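Local structure of acetyltransferase, GNAT family (Streptococcus agalactiae 2603V/R, 2Q7B) at residues P29-Q34 against F73-E78; D57-I62 against L98-T103; D37-C42 against I51-Q56. The protein probably transfers an acetyl group from acetyl-coenzyme A to an amino group of its substrate, as a member of the GNAT family of N-acetyltransferases. All blocks are in the same frame, centred on the assembly; numbering follows the deposited sequence.

Contact 1: residues P29-Q34 against F73-E78; sequences PYHLAQ and FWIALE
His-31, on the first helix of the chain, holds its imidazole against two aliphatic side chains of strand 73-78, Leu-77 and Ile-75. The clearer of the two encounters is with Leu-77. Its CD2 methyl sits over one face of the ring, 4.0 Å from the His-31 ring centroid and 20° off the ring normal, which makes this a CH-pi contact. The methyl is displaced toward the rim, and Leu-77 CD2 comes within 3.8 Å of His-31 NE2. Ile-75 arrives obliquely at the other nitrogen: its CD1 lies 3.8 Å from His-31 ND1. Each of these side chains crosses the histidine at roughly a right angle.

The torsions account for the reach. In His-31, CG stands opposite the carbonyl carbon (chi1 -69°), and the ring leans out toward the strand. Ile-75 CG1 lies between the backbone N and the carbonyl carbon, and CD1 extends straight on from it (chi2 177°), bringing that methyl to the ring.

Residues 75 and 77 share one face of the strand, while Trp-74 and Ala-76 meet helix 114-128 on the other. Val-82 of the neighbouring strand touches both His-31 and Leu-77, and its N is hydrogen-bonded to Gln-34 OE1. Pro-29, Leu-32 and Ala-33 pack on Phe-60 of the second subunit.

No hydrogen bond crosses between 29-34 and 73-78. These two segments are therefore held together by dispersion and CH-pi contact, one imidazole face receiving the Leu-77 methyl, while the polar tie of the helix, through Gln-34, goes to the next strand.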
ATOM      1  N   PRO A  29       9.459  -5.484  -4.371  1.00 36.76           N
ATOM      2  CA  PRO A  29       8.068  -5.571  -3.876  1.00 36.82           C
ATOM      3  C   PRO A  29       7.940  -5.911  -2.383  1.00 36.96           C
ATOM      4  O   PRO A  29       6.958  -5.530  -1.752  1.00 35.55           O
ATOM      5  CB  PRO A  29       7.448  -6.682  -4.742  1.00 37.68           C
ATOM      6  CG  PRO A  29       8.608  -7.533  -5.185  1.00 36.54           C
ATOM      7  CD  PRO A  29       9.742  -6.536  -5.372  1.00 38.33           C
ATOM      8  N   TYR A  30       8.931  -6.602  -1.825  0.50 37.95           N
ATOM      9  CA  TYR A  30       8.912  -6.963  -0.409  0.50 39.20           C
ATOM     10  C   TYR A  30       9.135  -5.704   0.425  0.50 38.77           C
ATOM     11  O   TYR A  30       8.375  -5.428   1.362  0.50 37.75           O
ATOM     12  CB  TYR A  30       9.930  -8.079  -0.112  0.50 40.48           C
ATOM     13  CG  TYR A  30       9.663  -9.302  -0.964  0.50 42.85           C
ATOM     14  CD1 TYR A  30       8.733 -10.265  -0.572  0.50 48.01           C
ATOM     15  CD2 TYR A  30      10.298  -9.469  -2.192  0.50 48.20           C
ATOM     16  CE1 TYR A  30       8.459 -11.374  -1.368  0.50 40.46           C
ATOM     17  CE2 TYR A  30      10.030 -10.576  -3.002  0.50 46.89           C
ATOM     18  CZ  TYR A  30       9.110 -11.521  -2.583  0.50 46.10           C
ATOM     19  OH  TYR A  30       8.856 -12.617  -3.381  0.50 43.93           O
ATOM     20  N   HIS A  31      10.130  -4.902   0.057  1.00 37.57           N
ATOM     21  CA  HIS A  31      10.363  -3.656   0.778  1.00 35.81           C
ATOM     22  C   HIS A  31       9.231  -2.655   0.582  1.00 34.53           C
ATOM     23  O   HIS A  31       8.896  -1.892   1.499  1.00 33.78           O
ATOM     24  CB  HIS A  31      11.671  -2.971   0.342  1.00 34.96           C
ATOM     25  CG  HIS A  31      12.902  -3.699   0.754  1.00 35.62           C
ATOM     26  ND1 HIS A  31      14.125  -3.498   0.142  1.00 34.45           N
ATOM     27  CD2 HIS A  31      13.096  -4.653   1.695  1.00 35.31           C
ATOM     28  CE1 HIS A  31      15.022  -4.276   0.717  1.00 37.65           C
ATOM     29  NE2 HIS A  31      14.423  -4.992   1.654  1.00 33.65           N
ATOM     30  N   LEU A  32       8.654  -2.641  -0.614  1.00 34.56           N
ATOM     31  CA  LEU A  32       7.583  -1.712  -0.915  1.00 34.32           C
ATOM     32  C   LEU A  32       6.380  -2.008  -0.031  1.00 34.31           C
ATOM     33  O   LEU A  32       5.767  -1.092   0.483  1.00 36.47           O
ATOM     34  CB  LEU A  32       7.218  -1.740  -2.404  1.00 32.70           C
ATOM     35  CG  LEU A  32       6.089  -0.784  -2.850  1.00 35.13           C
ATOM     36  CD1 LEU A  32       6.373   0.668  -2.422  1.00 39.94           C
ATOM     37  CD2 LEU A  32       5.845  -0.859  -4.327  1.00 35.72           C
ATOM     38  N   ALA A  33       6.069  -3.289   0.152  1.00 34.69           N
ATOM     39  CA  ALA A  33       4.966  -3.705   1.026  1.00 32.77           C
ATOM     40  C   ALA A  33       5.222  -3.248   2.448  1.00 32.96           C
ATOM     41  O   ALA A  33       4.342  -2.693   3.090  1.00 33.27           O
ATOM     42  CB  ALA A  33       4.780  -5.197   0.983  1.00 33.37           C
ATOM     43  N   GLN A  34       6.442  -3.470   2.921  1.00 33.83           N
ATOM     44  CA  GLN A  34       6.859  -3.059   4.248  1.00 34.05           C
ATOM     45  C   GLN A  34       6.835  -1.543   4.408  1.00 33.08           C
ATOM     46  O   GLN A  34       6.511  -1.035   5.495  1.00 32.85           O
ATOM     47  CB  GLN A  34       8.266  -3.559   4.539  1.00 32.92           C
ATOM     48  CG  GLN A  34       8.418  -5.053   4.650  1.00 37.07           C
ATOM     49  CD  GLN A  34       9.854  -5.501   4.478  1.00 38.07           C
ATOM     50  OE1 GLN A  34      10.762  -4.691   4.376  1.00 39.33           O
ATOM     51  NE2 GLN A  34      10.061  -6.795   4.432  1.00 35.75           N
ATOM     52  N   PHE A  73      15.260   8.875  -2.189  1.00 35.48           N
ATOM     53  CA  PHE A  73      14.364   8.220  -1.255  1.00 33.75           C
ATOM     54  C   PHE A  73      15.188   7.168  -0.529  1.00 34.29           C
ATOM     55  O   PHE A  73      15.785   6.310  -1.165  1.00 34.11           O
ATOM     56  CB  PHE A  73      13.172   7.580  -1.978  1.00 35.23           C
ATOM     57  CG  PHE A  73      12.000   7.264  -1.068  1.00 33.02           C
ATOM     58  CD1 PHE A  73      12.073   6.240  -0.130  1.00 35.15           C
ATOM     59  CD2 PHE A  73      10.818   7.983  -1.162  1.00 34.88           C
ATOM     60  CE1 PHE A  73      10.992   5.967   0.713  1.00 35.31           C
ATOM     61  CE2 PHE A  73       9.750   7.710  -0.344  1.00 32.91           C
ATOM     62  CZ  PHE A  73       9.842   6.706   0.611  1.00 35.35           C
ATOM     63  N   TRP A  74      15.223   7.240   0.805  1.00 34.04           N
ATOM     64  CA  TRP A  74      15.976   6.279   1.598  1.00 34.07           C
ATOM     65  C   TRP A  74      15.087   5.421   2.480  1.00 34.25           C
ATOM     66  O   TRP A  74      14.087   5.881   3.017  1.00 34.91           O
ATOM     67  CB  TRP A  74      16.982   6.974   2.521  1.00 34.29           C
ATOM     68  CG  TRP A  74      18.045   7.794   1.829  1.00 35.64           C
ATOM     69  CD1 TRP A  74      19.288   7.379   1.457  1.00 36.48           C
ATOM     70  CD2 TRP A  74      17.951   9.173   1.439  1.00 35.14           C
ATOM     71  NE1 TRP A  74      19.974   8.405   0.875  1.00 36.19           N
ATOM     72  CE2 TRP A  74      19.184   9.520   0.851  1.00 36.16           C
ATOM     73  CE3 TRP A  74      16.943  10.151   1.537  1.00 31.66           C
ATOM     74  CZ2 TRP A  74      19.445  10.800   0.359  1.00 33.82           C
ATOM     75  CZ3 TRP A  74      17.201  11.416   1.067  1.00 33.64           C
ATOM     76  CH2 TRP A  74      18.448  11.733   0.476  1.00 36.34           C
ATOM     77  N   ILE A  75      15.506   4.181   2.661  1.00 33.66           N
ATOM     78  CA  ILE A  75      14.846   3.288   3.595  1.00 34.73           C
ATOM     79  C   ILE A  75      15.850   2.787   4.649  1.00 33.15           C
ATOM     80  O   ILE A  75      17.009   2.517   4.344  1.00 31.77           O
ATOM     81  CB  ILE A  75      14.138   2.080   2.899  1.00 33.05           C
ATOM     82  CG1 ILE A  75      15.122   1.336   1.970  1.00 34.47           C
ATOM     83  CG2 ILE A  75      12.868   2.543   2.176  1.00 34.16           C
ATOM     84  CD1 ILE A  75      14.549   0.097   1.310  1.00 40.24           C
ATOM     85  N   ALA A  76      15.387   2.700   5.897  1.00 34.31           N
ATOM     86  CA  ALA A  76      16.165   2.108   6.977  1.00 34.01           C
ATOM     87  C   ALA A  76      15.690   0.683   7.086  1.00 34.71           C
ATOM     88  O   ALA A  76      14.478   0.425   7.151  1.00 35.17           O
ATOM     89  CB  ALA A  76      15.930   2.815   8.286  1.00 33.50           C
ATOM     90  N   LEU A  77      16.639  -0.237   7.149  1.00 36.53           N
ATOM     91  CA  LEU A  77      16.346  -1.649   7.251  1.00 38.48           C
ATOM     92  C   LEU A  77      16.931  -2.244   8.526  1.00 40.58           C
ATOM     93  O   LEU A  77      18.081  -1.980   8.850  1.00 41.19           O
ATOM     94  CB  LEU A  77      16.964  -2.363   6.057  1.00 40.65           C
ATOM     95  CG  LEU A  77      16.495  -1.880   4.685  1.00 39.15           C
ATOM     96  CD1 LEU A  77      17.471  -2.242   3.613  1.00 41.03           C
ATOM     97  CD2 LEU A  77      15.144  -2.452   4.382  1.00 42.08           C
ATOM     98  N   GLU A  78      16.120  -2.964   9.285  1.00 42.00           N
ATOM     99  CA  GLU A  78      16.622  -3.745  10.398  1.00 43.23           C
ATOM    100  C   GLU A  78      16.314  -5.181  10.026  1.00 44.17           C
ATOM    101  O   GLU A  78      15.137  -5.563   9.890  1.00 42.12           O
ATOM    102  CB  GLU A  78      15.984  -3.430  11.730  1.00 43.46           C
ATOM    103  CG  GLU A  78      16.808  -4.091  12.853  1.00 52.15           C
ATOM    104  CD  GLU A  78      16.089  -4.158  14.163  1.00 61.17           C
ATOM    105  OE1 GLU A  78      14.840  -4.229  14.163  1.00 62.77           O
ATOM    106  OE2 GLU A  78      16.784  -4.173  15.197  1.00 72.69           O
TER

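Contact 2: residues D57-I62 against L98-T103; sequences DDIFQI and LKKFFT
Lys-100 meets Asp-58 and Ile-59 mainly with the carbon part of its side chain. Asp-58 OD2 approaches Lys-100 CE to 3.3 Å, closer than the 4.4 Å from Asp-58 OD2 to Lys-100 NZ; the opposite charges are near each other but form no salt bridge. The CD1 methyl of Ile-59 touches three successive carbons of the lysine, with Ile-59 CD1 to Lys-100 CD at 3.9 Å. A turn at chi2 (-56°) followed by a straight chi3 (175°) lays CG, CD and CE along this methyl, and chi4 then directs only NZ. Lys-99 adds a looser touch, its CE 4.3 Å from Asp-58 OD2.

The next shell holds the polar ends. Tyr-66 OH is hydrogen-bonded to Asp-58 OD2, Gln-56 OE1 takes a bond from Lys-100 NZ, and Lys-99 NZ reaches Tyr-166 OH. Both ammonium groups also bind a citrate, probably from the crystallisation liquor.

Lys-100 itself has a left-handed backbone (phi 46°). Lys-99 pairs with Ala-87 and Phe-102 with Ser-85, so strand 95-103 carries one extra residue there. This is a beta bulge, consistent with the one that GNAT folds have in the fourth strand beside the acetyl-coenzyme A site.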
ATOM      1  N   ASP A  57       0.634   8.786  -4.171  1.00 35.15           N
ATOM      2  CA  ASP A  57       0.977   7.710  -5.107  1.00 35.77           C
ATOM      3  C   ASP A  57       2.444   7.746  -5.605  1.00 34.64           C
ATOM      4  O   ASP A  57       2.887   6.814  -6.261  1.00 33.76           O
ATOM      5  CB  ASP A  57      -0.041   7.630  -6.247  1.00 36.65           C
ATOM      6  CG  ASP A  57      -0.125   8.925  -7.052  1.00 43.01           C
ATOM      7  OD1 ASP A  57       0.936   9.442  -7.445  1.00 49.39           O
ATOM      8  OD2 ASP A  57      -1.239   9.421  -7.271  1.00 56.48           O
ATOM      9  N   ASP A  58       3.183   8.816  -5.283  1.00 34.50           N
ATOM     10  CA  ASP A  58       4.648   8.879  -5.498  1.00 36.38           C
ATOM     11  C   ASP A  58       5.391   7.654  -4.866  1.00 35.66           C
ATOM     12  O   ASP A  58       6.456   7.234  -5.324  1.00 34.51           O
ATOM     13  CB  ASP A  58       5.241  10.189  -4.922  1.00 36.97           C
ATOM     14  CG  ASP A  58       4.738  10.516  -3.491  1.00 35.22           C
ATOM     15  OD1 ASP A  58       3.558  10.926  -3.356  1.00 38.86           O
ATOM     16  OD2 ASP A  58       5.509  10.421  -2.516  1.00 39.88           O
ATOM     17  N   ILE A  59       4.795   7.088  -3.826  1.00 36.49           N
ATOM     18  CA  ILE A  59       5.290   5.883  -3.125  1.00 37.41           C
ATOM     19  C   ILE A  59       5.398   4.680  -4.071  1.00 34.49           C
ATOM     20  O   ILE A  59       6.259   3.817  -3.887  1.00 36.09           O
ATOM     21  CB  ILE A  59       4.339   5.550  -1.902  1.00 40.18           C
ATOM     22  CG1 ILE A  59       4.440   6.653  -0.832  1.00 45.79           C
ATOM     23  CG2 ILE A  59       4.612   4.206  -1.294  1.00 46.71           C
ATOM     24  CD1 ILE A  59       5.822   6.982  -0.414  1.00 52.70           C
ATOM     25  N   PHE A  60       4.538   4.650  -5.087  1.00 35.76           N
ATOM     26  CA  PHE A  60       4.475   3.563  -6.074  1.00 36.64           C
ATOM     27  C   PHE A  60       5.279   3.850  -7.357  1.00 36.46           C
ATOM     28  O   PHE A  60       5.297   3.052  -8.288  1.00 35.45           O
ATOM     29  CB  PHE A  60       2.989   3.218  -6.349  1.00 35.79           C
ATOM     30  CG  PHE A  60       2.242   2.886  -5.092  1.00 33.77           C
ATOM     31  CD1 PHE A  60       2.409   1.661  -4.476  1.00 41.89           C
ATOM     32  CD2 PHE A  60       1.471   3.830  -4.460  1.00 34.57           C
ATOM     33  CE1 PHE A  60       1.782   1.371  -3.283  1.00 40.80           C
ATOM     34  CE2 PHE A  60       0.835   3.540  -3.253  1.00 37.00           C
ATOM     35  CZ  PHE A  60       0.997   2.311  -2.662  1.00 38.20           C
ATOM     36  N   GLN A  61       5.974   4.985  -7.376  1.00 37.01           N
ATOM     37  CA  GLN A  61       6.805   5.387  -8.508  1.00 35.53           C
ATOM     38  C   GLN A  61       7.976   6.192  -7.969  1.00 32.61           C
ATOM     39  O   GLN A  61       8.257   7.282  -8.454  1.00 31.71           O
ATOM     40  CB  GLN A  61       5.987   6.193  -9.518  1.00 35.88           C
ATOM     41  CG  GLN A  61       5.205   7.371  -8.941  1.00 38.18           C
ATOM     42  CD  GLN A  61       4.202   7.965  -9.941  1.00 38.90           C
ATOM     43  OE1 GLN A  61       4.522   8.133 -11.098  1.00 45.83           O
ATOM     44  NE2 GLN A  61       2.994   8.288  -9.475  1.00 44.12           N
ATOM     45  N   ILE A  62       8.658   5.636  -6.970  1.00 33.02           N
ATOM     46  CA  ILE A  62       9.769   6.326  -6.293  1.00 34.42           C
ATOM     47  C   ILE A  62      10.894   6.707  -7.241  1.00 35.91           C
ATOM     48  O   ILE A  62      11.401   7.825  -7.165  1.00 33.86           O
ATOM     49  CB  ILE A  62      10.304   5.515  -5.085  1.00 35.06           C
ATOM     50  CG1 ILE A  62       9.274   5.570  -3.950  1.00 34.18           C
ATOM     51  CG2 ILE A  62      11.637   6.050  -4.612  1.00 35.20           C
ATOM     52  CD1 ILE A  62       9.518   4.601  -2.823  1.00 37.02           C
ATOM     53  N   LEU A  98      11.590  17.983   2.415  1.00 35.31           N
ATOM     54  CA  LEU A  98      11.824  16.769   3.190  1.00 34.39           C
ATOM     55  C   LEU A  98      10.439  16.119   3.320  1.00 33.31           C
ATOM     56  O   LEU A  98       9.513  16.730   3.854  1.00 33.95           O
ATOM     57  CB  LEU A  98      12.440  17.127   4.546  1.00 36.01           C
ATOM     58  CG  LEU A  98      12.926  15.984   5.452  1.00 36.02           C
ATOM     59  CD1 LEU A  98      13.983  16.491   6.428  1.00 40.52           C
ATOM     60  CD2 LEU A  98      11.783  15.313   6.172  1.00 35.94           C
ATOM     61  N   LYS A  99      10.302  14.905   2.782  1.00 33.21           N
ATOM     62  CA  LYS A  99       9.036  14.188   2.728  1.00 36.07           C
ATOM     63  C   LYS A  99       9.191  12.757   3.190  1.00 33.30           C
ATOM     64  O   LYS A  99      10.303  12.252   3.317  1.00 34.35           O
ATOM     65  CB  LYS A  99       8.547  14.098   1.268  1.00 37.72           C
ATOM     66  CG  LYS A  99       8.116  15.390   0.616  1.00 42.86           C
ATOM     67  CD  LYS A  99       7.760  15.186  -0.852  1.00 42.12           C
ATOM     68  CE  LYS A  99       6.500  14.351  -1.089  1.00 42.20           C
ATOM     69  NZ  LYS A  99       5.321  14.982  -0.490  1.00 51.33           N
ATOM     70  N   LYS A 100       8.044  12.116   3.404  1.00 32.86           N
ATOM     71  CA  LYS A 100       7.937  10.718   3.757  1.00 33.34           C
ATOM     72  C   LYS A 100       8.905  10.292   4.849  1.00 35.03           C
ATOM     73  O   LYS A 100       9.559   9.264   4.737  1.00 33.73           O
ATOM     74  CB  LYS A 100       8.099   9.862   2.512  1.00 34.56           C
ATOM     75  CG  LYS A 100       7.108  10.208   1.386  1.00 35.97           C
ATOM     76  CD  LYS A 100       5.647  10.129   1.820  1.00 41.04           C
ATOM     77  CE  LYS A 100       4.708  10.589   0.720  1.00 37.92           C
ATOM     78  NZ  LYS A 100       3.563  11.352   1.289  1.00 40.41           N
ATOM     79  N   PHE A 101       8.940  11.090   5.917  1.00 35.15           N
ATOM     80  CA  PHE A 101       9.824  10.839   7.039  1.00 34.85           C
ATOM     81  C   PHE A 101       9.086  10.040   8.115  1.00 34.32           C
ATOM     82  O   PHE A 101       8.270  10.580   8.842  1.00 35.34           O
ATOM     83  CB  PHE A 101      10.357  12.166   7.546  1.00 35.49           C
ATOM     84  CG  PHE A 101      11.325  12.055   8.694  1.00 35.53           C
ATOM     85  CD1 PHE A 101      12.128  10.938   8.899  1.00 36.78           C
ATOM     86  CD2 PHE A 101      11.533  13.155   9.486  1.00 50.87           C
ATOM     87  CE1 PHE A 101      13.020  10.899   9.933  1.00 38.53           C
ATOM     88  CE2 PHE A 101      12.436  13.128  10.492  1.00 49.75           C
ATOM     89  CZ  PHE A 101      13.176  11.990  10.728  1.00 44.81           C
ATOM     90  N   PHE A 102       9.387   8.754   8.205  1.00 32.58           N
ATOM     91  CA  PHE A 102       8.695   7.859   9.135  1.00 33.82           C
ATOM     92  C   PHE A 102       9.654   6.898   9.797  1.00 33.47           C
ATOM     93  O   PHE A 102      10.653   6.517   9.191  1.00 32.83           O
ATOM     94  CB  PHE A 102       7.645   7.030   8.385  1.00 34.10           C
ATOM     95  CG  PHE A 102       6.615   7.859   7.662  1.00 30.13           C
ATOM     96  CD1 PHE A 102       5.647   8.550   8.370  1.00 36.39           C
ATOM     97  CD2 PHE A 102       6.601   7.931   6.263  1.00 33.72           C
ATOM     98  CE1 PHE A 102       4.701   9.316   7.716  1.00 37.70           C
ATOM     99  CE2 PHE A 102       5.651   8.692   5.614  1.00 38.05           C
ATOM    100  CZ  PHE A 102       4.707   9.391   6.343  1.00 35.90           C
ATOM    101  N   THR A 103       9.345   6.529  11.041  1.00 32.35           N
ATOM    102  CA  THR A 103      10.114   5.540  11.783  1.00 35.34           C
ATOM    103  C   THR A 103       9.173   4.759  12.677  1.00 32.76           C
ATOM    104  O   THR A 103       8.223   5.324  13.175  1.00 33.93           O
ATOM    105  CB  THR A 103      11.204   6.189  12.707  1.00 34.62           C
ATOM    106  OG1 THR A 103      10.583   7.108  13.601  1.00 37.11           O
ATOM    107  CG2 THR A 103      12.249   6.937  11.923  1.00 34.71           C
TER

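Contact 3: residues D37-C42 against I51-Q56; sequences DLINYC and IKMAEQ
Apolar contact is led by Ile-39 and Met-53, the latter a selenomethionine. Ile-39 CG2 lies 4.0 Å from Met-53 CE. The methionine reaches it by folding: its chain bends at chi2 (-64°) and again at chi3, swinging the terminal methyl toward the helix. There Met-53 CE also comes up against the next residue, 4.1 Å from Asn-40 N and 4.3 Å from Asn-40 CB.

The same isoleucine branch meets a polar group. Ile-39 CG2 is 3.6 Å from Gln-56 NE2, the two side chains running antiparallel alongside each other, and NE2 itself is hydrogen-bonded to Gln-43 OE1 one helical turn on.

In fold terms, this is the connection between the first two helices of the GNAT domain, which in relatives often helps line the acceptor site; here it covers the first helix with a 3-10 turn beginning at Met-53.

Hydrogen bonds act within and around the two segments, and none crosses between them. Lys-52 N bonds Glu-55 OE2 at 3.0 Å, nearly straight (170°), from above the carboxylate plane. Asn-40 OD1 accepts from Asn-44 ND2. Across the dimer, and reciprocally, Asp-37 OD1 accepts from Met-53 N and OD2 from Ala-54 N, both of the second subunit.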
ATOM      1  N   ASP A  37       3.266  -0.462   4.870  1.00 34.41           N
ATOM      2  CA  ASP A  37       2.844  -0.762   6.246  1.00 31.53           C
ATOM      3  C   ASP A  37       3.386   0.276   7.224  1.00 31.72           C
ATOM      4  O   ASP A  37       2.696   0.670   8.144  1.00 32.45           O
ATOM      5  CB  ASP A  37       3.274  -2.171   6.700  1.00 32.13           C
ATOM      6  CG  ASP A  37       2.527  -3.299   5.977  1.00 36.55           C
ATOM      7  OD1 ASP A  37       1.363  -3.109   5.530  1.00 32.71           O
ATOM      8  OD2 ASP A  37       3.100  -4.413   5.912  1.00 34.10           O
ATOM      9  N   LEU A  38       4.624   0.696   7.030  1.00 33.17           N
ATOM     10  CA  LEU A  38       5.246   1.727   7.883  1.00 33.09           C
ATOM     11  C   LEU A  38       4.515   3.050   7.777  1.00 31.42           C
ATOM     12  O   LEU A  38       4.180   3.674   8.778  1.00 32.79           O
ATOM     13  CB  LEU A  38       6.717   1.913   7.482  1.00 32.22           C
ATOM     14  CG  LEU A  38       7.470   3.117   8.068  1.00 35.03           C
ATOM     15  CD1 LEU A  38       7.593   3.031   9.589  1.00 33.53           C
ATOM     16  CD2 LEU A  38       8.808   3.191   7.464  1.00 35.37           C
ATOM     17  N   ILE A  39       4.274   3.476   6.539  1.00 30.96           N
ATOM     18  CA  ILE A  39       3.587   4.738   6.280  1.00 32.80           C
ATOM     19  C   ILE A  39       2.183   4.708   6.854  1.00 31.98           C
ATOM     20  O   ILE A  39       1.784   5.637   7.555  1.00 32.45           O
ATOM     21  CB  ILE A  39       3.570   5.089   4.767  1.00 29.39           C
ATOM     22  CG1 ILE A  39       5.003   5.285   4.240  1.00 35.78           C
ATOM     23  CG2 ILE A  39       2.714   6.322   4.528  1.00 34.99           C
ATOM     24  CD1 ILE A  39       5.090   5.415   2.745  1.00 37.89           C
ATOM     25  N   ASN A  40       1.437   3.640   6.552  1.00 33.15           N
ATOM     26  CA  ASN A  40       0.090   3.478   7.059  1.00 32.58           C
ATOM     27  C   ASN A  40       0.050   3.494   8.579  1.00 33.49           C
ATOM     28  O   ASN A  40      -0.821   4.091   9.161  1.00 32.03           O
ATOM     29  CB  ASN A  40      -0.522   2.159   6.573  1.00 33.92           C
ATOM     30  CG  ASN A  40      -1.969   2.003   7.015  1.00 33.58           C
ATOM     31  OD1 ASN A  40      -2.834   2.776   6.608  1.00 34.53           O
ATOM     32  ND2 ASN A  40      -2.226   1.026   7.878  1.00 33.24           N
ATOM     33  N   TYR A  41       0.993   2.806   9.213  1.00 33.35           N
ATOM     34  CA  TYR A  41       1.046   2.771  10.657  1.00 33.52           C
ATOM     35  C   TYR A  41       1.211   4.201  11.264  1.00 31.71           C
ATOM     36  O   TYR A  41       0.455   4.641  12.134  1.00 32.43           O
ATOM     37  CB  TYR A  41       2.168   1.814  11.149  1.00 36.02           C
ATOM     38  CG  TYR A  41       2.321   1.947  12.638  1.00 35.53           C
ATOM     39  CD1 TYR A  41       1.475   1.263  13.503  1.00 41.42           C
ATOM     40  CD2 TYR A  41       3.225   2.857  13.182  1.00 43.36           C
ATOM     41  CE1 TYR A  41       1.552   1.451  14.880  1.00 37.94           C
ATOM     42  CE2 TYR A  41       3.311   3.044  14.551  1.00 38.56           C
ATOM     43  CZ  TYR A  41       2.469   2.343  15.384  1.00 39.53           C
ATOM     44  OH  TYR A  41       2.561   2.535  16.729  1.00 42.78           O
ATOM     45  N   CYS A  42       2.214   4.917  10.797  1.00 33.87           N
ATOM     46  CA  CYS A  42       2.516   6.235  11.313  1.00 34.70           C
ATOM     47  C   CYS A  42       1.414   7.233  11.050  1.00 34.04           C
ATOM     48  O   CYS A  42       1.051   7.988  11.933  1.00 34.24           O
ATOM     49  CB  CYS A  42       3.816   6.754  10.706  1.00 35.62           C
ATOM     50  SG  CYS A  42       5.253   5.858  11.242  1.00 36.96           S
ATOM     51  N   ILE A  51      -5.022   9.266   5.924  1.00 36.30           N
ATOM     52  CA  ILE A  51      -4.423   9.600   4.645  1.00 35.88           C
ATOM     53  C   ILE A  51      -4.488   8.367   3.752  1.00 34.91           C
ATOM     54  O   ILE A  51      -4.097   7.277   4.152  1.00 34.34           O
ATOM     55  CB  ILE A  51      -2.958  10.087   4.779  1.00 35.26           C
ATOM     56  CG1 ILE A  51      -2.905  11.363   5.619  1.00 37.43           C
ATOM     57  CG2 ILE A  51      -2.355  10.337   3.395  1.00 40.69           C
ATOM     58  CD1 ILE A  51      -1.487  11.804   6.006  1.00 37.66           C
ATOM     59  N   LYS A  52      -4.989   8.543   2.537  1.00 34.03           N
ATOM     60  CA  LYS A  52      -5.083   7.440   1.583  1.00 34.63           C
ATOM     61  C   LYS A  52      -3.790   7.345   0.798  1.00 34.86           C
ATOM     62  O   LYS A  52      -3.110   8.360   0.567  1.00 34.35           O
ATOM     63  CB  LYS A  52      -6.250   7.653   0.616  1.00 34.29           C
ATOM     64  CG  LYS A  52      -7.613   7.896   1.229  1.00 43.67           C
ATOM     65  CD  LYS A  52      -8.077   6.810   2.171  1.00 52.17           C
ATOM     66  CE  LYS A  52      -9.436   7.207   2.803  1.00 56.72           C
HETATM   67  N   MSE A  53      -3.444   6.133   0.373  1.00 33.83           N
HETATM   68  CA  MSE A  53      -2.261   5.918  -0.435  1.00 33.55           C
HETATM   69  C   MSE A  53      -2.421   6.624  -1.806  1.00 33.47           C
HETATM   70  O   MSE A  53      -1.435   7.069  -2.389  1.00 34.22           O
HETATM   71  CB  MSE A  53      -1.988   4.419  -0.625  1.00 34.31           C
HETATM   72  CG  MSE A  53      -1.669   3.691   0.685  1.00 39.29           C
HETATM   73 SE   MSE A  53      -0.022   4.390   1.445  0.75 44.57          SE
HETATM   74  CE  MSE A  53      -0.509   4.515   3.005  1.00 39.23           C
ATOM     75  N   ALA A  54      -3.657   6.750  -2.296  1.00 34.71           N
ATOM     76  CA  ALA A  54      -3.938   7.477  -3.543  1.00 34.81           C
ATOM     77  C   ALA A  54      -3.561   8.966  -3.429  1.00 35.72           C
ATOM     78  O   ALA A  54      -3.318   9.608  -4.445  1.00 39.02           O
ATOM     79  CB  ALA A  54      -5.392   7.332  -3.955  1.00 37.16           C
ATOM     80  N   GLU A  55      -3.507   9.498  -2.203  0.50 33.89           N
ATOM     81  CA  GLU A  55      -3.093  10.878  -1.967  0.50 35.52           C
ATOM     82  C   GLU A  55      -1.575  11.028  -1.966  0.50 35.66           C
ATOM     83  O   GLU A  55      -1.075  12.145  -1.851  0.50 35.62           O
ATOM     84  CB  GLU A  55      -3.608  11.402  -0.618  0.50 36.20           C
ATOM     85  CG  GLU A  55      -5.108  11.416  -0.444  0.50 37.96           C
ATOM     86  CD  GLU A  55      -5.505  11.856   0.958  0.50 39.72           C
ATOM     87  OE1 GLU A  55      -5.081  12.954   1.388  0.50 42.10           O
ATOM     88  OE2 GLU A  55      -6.249  11.101   1.625  0.50 43.37           O
ATOM     89  N   GLN A  56      -0.841   9.922  -2.090  1.00 35.57           N
ATOM     90  CA  GLN A  56       0.616   9.954  -2.083  1.00 37.39           C
ATOM     91  C   GLN A  56       1.117   8.811  -2.938  1.00 35.10           C
ATOM     92  O   GLN A  56       1.941   8.000  -2.522  1.00 37.22           O
ATOM     93  CB  GLN A  56       1.145   9.883  -0.652  1.00 38.10           C
ATOM     94  CG  GLN A  56       0.506   8.758   0.161  1.00 40.05           C
ATOM     95  CD  GLN A  56       0.788   8.816   1.638  1.00 40.88           C
ATOM     96  OE1 GLN A  56       1.483   9.712   2.121  1.00 41.78           O
ATOM     97  NE2 GLN A  56       0.253   7.827   2.375  1.00 36.80           N
TER

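Contacts 1 and 3 both use helix 29-46, near its start and further along, with centres about 14 Å apart. Contact 2 lies about 11 Å from the centre of contact 1 and 9 Å from that of contact 3, and touches both: Phe-73 packs on Ile-62 and Ile-59, while Ile-59 CD1 meets Ile-39 CD1 at 3.6 Å. Along the chain, both segments of contact 3 fall between those of contact 1, contact 3 closes before contact 2 opens, and the segments of contacts 1 and 2 alternate. Contacts 1 and 2 reach the same mixed sheet. The helix and the loop after it thus cover one face of it, and all three contacts border the second subunit.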